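Local coordinates for protein ethanolamine kinase Pv091845 (Plasmodium vivax, PDB 2QG7) that probably phosphorylates ethanolamine, the first step in making phosphatidylethanolamine, at residues R190-Q199 and E370-T381. Numbering follows the deposited sequence.
Sequences REDIKNPKFQ and EYAGFNCDWDLT
D377 OD2 is gripped by both terminal nitrogens of R190: NH1 stands 2.8 Å from D377 OD2, meeting it on the anti side of the carboxylate, while NH2 makes a weak second bond to the same oxygen. The two charged planes are turned 69° apart, so this is a salt bridge onto one oxygen rather than a flat two-oxygen pairing. R190 reaches the aspartate because its chain runs extended from CG to NE, passing over the backbone of Y371 to G373. NH1 also has a weak bond to A372 O, the carbonyl that receives D377 N. One face of the guanidinium lies under L380 CD1, 3.6 Å from R190 CZ, and E191 OE1 makes a long ion pair with NE.

Farther along, the I193-K194 backbone lies over one face of the Y371 ring. On that same face I193 CD1 approaches Y371 CD1 at 3.7 Å, and K194, its CG anti to the backbone N (chi1 -175°), lays CB and CG against CD2 and CE2. The K194 chain then bends at its end, bringing NZ 2.8 Å from L380 O, above the carbonyl plane; E386 of helix 384-395 supplies a countercharge. Q199 NE2 donates a nearly straight bond (162°) to Y371 OH, its amide steeply tilted from the ring. One water joins R190 O to Y371 O, another I193 O to Y371 OH.

The contact ties the start of helix 196-210 and the short helix before it to the link between helices 360-369 and 384-395. It illustrates how an irregular loop can be fixed along its length: Y371 packs near its start, R190 bridges to its middle and K194 NZ holds L380 O near its end. D377 probably offsets the arginine's charge; A372 O is only a weak, neutral acceptor.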
ATOM      1  N   ARG D 190      11.548  13.572   0.450  1.00 48.76           N
ATOM      2  CA  ARG D 190      10.211  14.094   0.316  1.00 48.94           C
ATOM      3  C   ARG D 190       9.920  15.077   1.438  1.00 49.60           C
ATOM      4  O   ARG D 190       9.028  15.902   1.312  1.00 50.52           O
ATOM      5  CB  ARG D 190       9.167  12.968   0.246  1.00 48.37           C
ATOM      6  CG  ARG D 190       9.141  12.139   1.484  1.00 49.99           C
ATOM      7  CD  ARG D 190       8.021  11.165   1.548  1.00 47.23           C
ATOM      8  NE  ARG D 190       7.873  10.681   2.916  1.00 50.44           N
ATOM      9  CZ  ARG D 190       7.034   9.712   3.296  1.00 49.53           C
ATOM     10  NH1 ARG D 190       6.260   9.107   2.380  1.00 46.95           N
ATOM     11  NH2 ARG D 190       6.979   9.362   4.594  1.00 43.22           N
ATOM     12  N   GLU D 191      10.668  15.007   2.532  1.00 50.13           N
ATOM     13  CA  GLU D 191      10.496  16.008   3.555  1.00 51.80           C
ATOM     14  C   GLU D 191      11.213  17.284   3.171  1.00 51.99           C
ATOM     15  O   GLU D 191      10.798  18.354   3.628  1.00 53.92           O
ATOM     16  CB  GLU D 191      10.873  15.539   4.991  1.00 52.27           C
ATOM     17  CG  GLU D 191      11.895  14.401   5.084  1.00 57.14           C
ATOM     18  CD  GLU D 191      11.298  13.000   4.748  1.00 61.40           C
ATOM     19  OE1 GLU D 191      10.243  12.647   5.337  1.00 65.48           O
ATOM     20  OE2 GLU D 191      11.886  12.255   3.917  1.00 58.82           O
ATOM     21  N   ASP D 192      12.263  17.195   2.334  1.00 51.16           N
ATOM     22  CA  ASP D 192      12.913  18.401   1.837  1.00 50.16           C
ATOM     23  C   ASP D 192      12.022  19.190   0.892  1.00 49.88           C
ATOM     24  O   ASP D 192      11.932  20.406   1.022  1.00 50.54           O
ATOM     25  CB  ASP D 192      14.237  18.097   1.150  1.00 49.78           C
ATOM     26  CG  ASP D 192      15.296  17.610   2.120  1.00 52.58           C
ATOM     27  OD1 ASP D 192      16.183  16.842   1.688  1.00 57.63           O
ATOM     28  OD2 ASP D 192      15.259  17.968   3.317  1.00 53.37           O
ATOM     29  N   ILE D 193      11.395  18.510  -0.070  1.00 48.25           N
ATOM     30  CA  ILE D 193      10.532  19.176  -1.037  1.00 47.64           C
ATOM     31  C   ILE D 193       9.312  19.860  -0.431  1.00 48.23           C
ATOM     32  O   ILE D 193       8.748  20.776  -1.023  1.00 48.56           O
ATOM     33  CB  ILE D 193      10.151  18.260  -2.260  1.00 47.02           C
ATOM     34  CG1 ILE D 193       9.137  17.139  -1.882  1.00 44.80           C
ATOM     35  CG2 ILE D 193      11.448  17.781  -2.967  1.00 47.13           C
ATOM     36  CD1 ILE D 193       8.689  16.338  -3.080  1.00 38.10           C
ATOM     37  N   LYS D 194       8.919  19.407   0.756  1.00 49.65           N
ATOM     38  CA  LYS D 194       7.775  19.927   1.474  1.00 50.08           C
ATOM     39  C   LYS D 194       8.189  21.138   2.312  1.00 50.49           C
ATOM     40  O   LYS D 194       7.372  21.978   2.662  1.00 50.51           O
ATOM     41  CB  LYS D 194       7.218  18.828   2.380  1.00 51.01           C
ATOM     42  CG  LYS D 194       5.895  19.202   3.129  1.00 52.50           C
ATOM     43  CD  LYS D 194       5.442  18.039   3.988  1.00 53.47           C
ATOM     44  CE  LYS D 194       4.209  18.361   4.804  1.00 55.53           C
ATOM     45  NZ  LYS D 194       2.999  18.500   3.929  1.00 54.15           N
ATOM     46  N   ASN D 195       9.471  21.181   2.645  1.00 52.07           N
ATOM     47  CA  ASN D 195      10.111  22.256   3.407  1.00 52.78           C
ATOM     48  C   ASN D 195      10.105  23.599   2.639  1.00 52.61           C
ATOM     49  O   ASN D 195      10.619  23.684   1.520  1.00 51.65           O
ATOM     50  CB  ASN D 195      11.532  21.802   3.778  1.00 52.71           C
ATOM     51  CG  ASN D 195      12.299  22.831   4.549  1.00 53.36           C
ATOM     52  OD1 ASN D 195      11.718  23.774   5.089  1.00 57.18           O
ATOM     53  ND2 ASN D 195      13.621  22.667   4.600  1.00 53.52           N
ATOM     54  N   PRO D 196       9.445  24.626   3.217  1.00 53.31           N
ATOM     55  CA  PRO D 196       9.263  25.978   2.612  1.00 53.53           C
ATOM     56  C   PRO D 196      10.558  26.620   2.058  1.00 52.72           C
ATOM     57  O   PRO D 196      10.518  27.373   1.097  1.00 52.77           O
ATOM     58  CB  PRO D 196       8.686  26.803   3.780  1.00 53.79           C
ATOM     59  CG  PRO D 196       7.870  25.777   4.559  1.00 54.30           C
ATOM     60  CD  PRO D 196       8.760  24.526   4.532  1.00 53.33           C
ATOM     61  N   LYS D 197      11.676  26.299   2.673  1.00 52.65           N
ATOM     62  CA  LYS D 197      12.998  26.687   2.227  1.00 52.77           C
ATOM     63  C   LYS D 197      13.318  26.135   0.819  1.00 52.48           C
ATOM     64  O   LYS D 197      13.874  26.850  -0.026  1.00 53.61           O
ATOM     65  CB  LYS D 197      13.983  26.187   3.296  1.00 53.46           C
ATOM     66  CG  LYS D 197      15.479  26.078   2.909  1.00 56.07           C
ATOM     67  CD  LYS D 197      16.281  25.292   4.011  1.00 59.63           C
ATOM     68  CE  LYS D 197      17.735  25.045   3.510  1.00 66.21           C
ATOM     69  NZ  LYS D 197      18.630  24.210   4.482  1.00 68.45           N
ATOM     70  N   PHE D 198      12.952  24.885   0.545  1.00 51.03           N
ATOM     71  CA  PHE D 198      13.177  24.291  -0.787  1.00 49.37           C
ATOM     72  C   PHE D 198      12.009  24.528  -1.753  1.00 47.96           C
ATOM     73  O   PHE D 198      12.215  24.587  -2.957  1.00 46.70           O
ATOM     74  CB  PHE D 198      13.504  22.785  -0.689  1.00 49.19           C
ATOM     75  CG  PHE D 198      14.785  22.489   0.033  1.00 49.03           C
ATOM     76  CD1 PHE D 198      14.767  22.017   1.349  1.00 49.51           C
ATOM     77  CD2 PHE D 198      16.015  22.700  -0.589  1.00 49.98           C
ATOM     78  CE1 PHE D 198      15.958  21.737   2.026  1.00 49.77           C
ATOM     79  CE2 PHE D 198      17.218  22.454   0.086  1.00 49.33           C
ATOM     80  CZ  PHE D 198      17.191  21.960   1.382  1.00 49.11           C
ATOM     81  N   GLN D 199      10.789  24.644  -1.222  1.00 47.47           N
ATOM     82  CA  GLN D 199       9.622  24.988  -2.046  1.00 47.47           C
ATOM     83  C   GLN D 199       9.911  26.217  -2.891  1.00 47.19           C
ATOM     84  O   GLN D 199       9.727  26.214  -4.109  1.00 47.25           O
ATOM     85  CB  GLN D 199       8.419  25.309  -1.160  1.00 48.03           C
ATOM     86  CG  GLN D 199       7.706  24.120  -0.511  1.00 47.74           C
ATOM     87  CD  GLN D 199       6.375  24.576   0.053  1.00 48.27           C
ATOM     88  OE1 GLN D 199       6.321  25.499   0.873  1.00 49.57           O
ATOM     89  NE2 GLN D 199       5.281  23.992  -0.427  1.00 48.25           N
ATOM     90  N   GLU D 370       4.076  14.151  -5.034  1.00 38.17           N
ATOM     91  CA  GLU D 370       5.317  13.479  -4.704  1.00 37.88           C
ATOM     92  C   GLU D 370       5.800  13.836  -3.318  1.00 37.22           C
ATOM     93  O   GLU D 370       6.856  13.446  -2.908  1.00 38.97           O
ATOM     94  CB  GLU D 370       6.382  13.781  -5.783  1.00 38.68           C
ATOM     95  CG  GLU D 370       6.106  13.204  -7.218  1.00 40.24           C
ATOM     96  CD  GLU D 370       6.049  11.644  -7.259  1.00 45.75           C
ATOM     97  OE1 GLU D 370       5.427  11.061  -8.206  1.00 46.16           O
ATOM     98  OE2 GLU D 370       6.661  10.962  -6.375  1.00 48.72           O
ATOM     99  N   TYR D 371       5.031  14.608  -2.594  1.00 39.32           N
ATOM    100  CA  TYR D 371       5.304  14.959  -1.223  1.00 40.75           C
ATOM    101  C   TYR D 371       5.041  13.701  -0.388  1.00 41.95           C
ATOM    102  O   TYR D 371       5.651  13.507   0.700  1.00 42.32           O
ATOM    103  CB  TYR D 371       4.326  16.068  -0.787  1.00 41.74           C
ATOM    104  CG  TYR D 371       4.739  17.510  -1.107  1.00 45.27           C
ATOM    105  CD1 TYR D 371       5.360  17.848  -2.330  1.00 46.83           C
ATOM    106  CD2 TYR D 371       4.460  18.544  -0.207  1.00 47.30           C
ATOM    107  CE1 TYR D 371       5.716  19.161  -2.613  1.00 47.71           C
ATOM    108  CE2 TYR D 371       4.806  19.869  -0.485  1.00 49.96           C
ATOM    109  CZ  TYR D 371       5.432  20.168  -1.687  1.00 51.38           C
ATOM    110  OH  TYR D 371       5.805  21.482  -1.955  1.00 54.18           O
ATOM    111  N   ALA D 372       4.092  12.895  -0.882  1.00 41.32           N
ATOM    112  CA  ALA D 372       3.733  11.578  -0.325  1.00 41.63           C
ATOM    113  C   ALA D 372       4.843  10.538  -0.472  1.00 41.53           C
ATOM    114  O   ALA D 372       4.883   9.577   0.298  1.00 40.83           O
ATOM    115  CB  ALA D 372       2.458  11.065  -0.977  1.00 40.12           C
ATOM    116  N   GLY D 373       5.719  10.721  -1.473  1.00 41.21           N
ATOM    117  CA  GLY D 373       6.783   9.767  -1.757  1.00 40.62           C
ATOM    118  C   GLY D 373       6.235   8.505  -2.408  1.00 41.40           C
ATOM    119  O   GLY D 373       5.050   8.430  -2.770  1.00 40.13           O
ATOM    120  N   PHE D 374       7.112   7.519  -2.592  1.00 41.96           N
ATOM    121  CA  PHE D 374       6.696   6.215  -3.157  1.00 43.44           C
ATOM    122  C   PHE D 374       5.814   5.430  -2.187  1.00 43.92           C
ATOM    123  O   PHE D 374       5.125   4.524  -2.580  1.00 44.91           O
ATOM    124  CB  PHE D 374       7.918   5.383  -3.558  1.00 43.31           C
ATOM    125  CG  PHE D 374       8.540   5.819  -4.863  1.00 44.16           C
ATOM    126  CD1 PHE D 374       7.816   5.733  -6.049  1.00 43.23           C
ATOM    127  CD2 PHE D 374       9.841   6.316  -4.900  1.00 44.39           C
ATOM    128  CE1 PHE D 374       8.389   6.104  -7.262  1.00 46.46           C
ATOM    129  CE2 PHE D 374      10.413   6.715  -6.107  1.00 45.34           C
ATOM    130  CZ  PHE D 374       9.686   6.597  -7.290  1.00 45.78           C
ATOM    131  N   ASN D 375       5.844   5.803  -0.920  1.00 44.92           N
ATOM    132  CA  ASN D 375       5.037   5.171   0.103  1.00 46.01           C
ATOM    133  C   ASN D 375       3.600   5.649   0.080  1.00 45.06           C
ATOM    134  O   ASN D 375       2.738   5.081   0.742  1.00 45.79           O
ATOM    135  CB  ASN D 375       5.675   5.412   1.488  1.00 47.37           C
ATOM    136  CG  ASN D 375       5.122   4.476   2.551  1.00 51.60           C
ATOM    137  OD1 ASN D 375       4.443   4.904   3.520  1.00 55.91           O
ATOM    138  ND2 ASN D 375       5.349   3.177   2.353  1.00 55.51           N
ATOM    139  N   CYS D 376       3.349   6.710  -0.663  1.00 45.16           N
ATOM    140  CA  CYS D 376       2.003   7.265  -0.892  1.00 43.82           C
ATOM    141  C   CYS D 376       1.272   7.707   0.378  1.00 44.35           C
ATOM    142  O   CYS D 376       0.081   7.483   0.569  1.00 44.05           O
ATOM    143  CB  CYS D 376       1.196   6.300  -1.737  1.00 43.85           C
ATOM    144  SG  CYS D 376       1.850   5.938  -3.347  1.00 42.64           S
ATOM    145  N   ASP D 377       2.005   8.346   1.280  1.00 46.21           N
ATOM    146  CA  ASP D 377       1.396   8.936   2.466  1.00 47.54           C
ATOM    147  C   ASP D 377       0.661  10.228   2.103  1.00 47.49           C
ATOM    148  O   ASP D 377       1.237  11.284   2.188  1.00 48.13           O
ATOM    149  CB  ASP D 377       2.452   9.187   3.519  1.00 47.71           C
ATOM    150  CG  ASP D 377       3.106   7.895   3.999  1.00 52.64           C
ATOM    151  OD1 ASP D 377       2.346   6.967   4.394  1.00 58.79           O
ATOM    152  OD2 ASP D 377       4.362   7.788   3.995  1.00 52.83           O
ATOM    153  N   TRP D 378      -0.602  10.124   1.687  1.00 48.26           N
ATOM    154  CA  TRP D 378      -1.318  11.215   1.020  1.00 48.93           C
ATOM    155  C   TRP D 378      -1.593  12.433   1.880  1.00 50.25           C
ATOM    156  O   TRP D 378      -1.887  13.514   1.365  1.00 50.08           O
ATOM    157  CB  TRP D 378      -2.611  10.731   0.407  1.00 48.37           C
ATOM    158  CG  TRP D 378      -2.445   9.700  -0.658  1.00 48.95           C
ATOM    159  CD1 TRP D 378      -3.124   8.522  -0.756  1.00 51.33           C
ATOM    160  CD2 TRP D 378      -1.562   9.749  -1.800  1.00 48.60           C
ATOM    161  NE1 TRP D 378      -2.731   7.833  -1.890  1.00 51.91           N
ATOM    162  CE2 TRP D 378      -1.764   8.555  -2.535  1.00 49.19           C
ATOM    163  CE3 TRP D 378      -0.623  10.679  -2.267  1.00 43.91           C
ATOM    164  CZ2 TRP D 378      -1.063   8.270  -3.702  1.00 49.00           C
ATOM    165  CZ3 TRP D 378       0.065  10.390  -3.407  1.00 44.63           C
ATOM    166  CH2 TRP D 378      -0.150   9.194  -4.116  1.00 47.10           C
ATOM    167  N   ASP D 379      -1.471  12.266   3.188  1.00 51.37           N
ATOM    168  CA  ASP D 379      -1.647  13.371   4.129  1.00 53.08           C
ATOM    169  C   ASP D 379      -0.450  14.357   4.118  1.00 52.65           C
ATOM    170  O   ASP D 379      -0.497  15.434   4.726  1.00 52.67           O
ATOM    171  CB  ASP D 379      -1.903  12.817   5.545  1.00 54.04           C
ATOM    172  CG  ASP D 379      -0.803  11.838   6.012  1.00 59.73           C
ATOM    173  OD1 ASP D 379      -0.397  10.900   5.235  1.00 65.51           O
ATOM    174  OD2 ASP D 379      -0.359  11.984   7.180  1.00 64.60           O
ATOM    175  N   LEU D 380       0.620  13.977   3.424  1.00 51.35           N
ATOM    176  CA  LEU D 380       1.788  14.818   3.286  1.00 50.29           C
ATOM    177  C   LEU D 380       1.672  15.767   2.084  1.00 49.97           C
ATOM    178  O   LEU D 380       2.476  16.659   1.932  1.00 49.08           O
ATOM    179  CB  LEU D 380       3.051  13.949   3.193  1.00 50.70           C
ATOM    180  CG  LEU D 380       3.430  13.077   4.413  1.00 50.28           C
ATOM    181  CD1 LEU D 380       4.615  12.208   4.123  1.00 46.67           C
ATOM    182  CD2 LEU D 380       3.758  13.952   5.604  1.00 52.56           C
ATOM    183  N   THR D 381       0.670  15.565   1.232  1.00 49.94           N
ATOM    184  CA  THR D 381       0.449  16.450   0.106  1.00 50.00           C
ATOM    185  C   THR D 381       0.009  17.831   0.635  1.00 50.70           C
ATOM    186  O   THR D 381      -0.649  17.900   1.683  1.00 50.14           O
ATOM    187  CB  THR D 381      -0.596  15.885  -0.867  1.00 49.86           C
ATOM    188  OG1 THR D 381      -1.810  15.639  -0.148  1.00 49.41           O
ATOM    189  CG2 THR D 381      -0.096  14.613  -1.536  1.00 47.84           C
TER
HETATM  190  O   HOH W   1       6.636  15.214   2.495  1.00 56.43           O
HETATM  191  O   HOH W   2       8.133  21.747  -3.471  1.00 38.34           O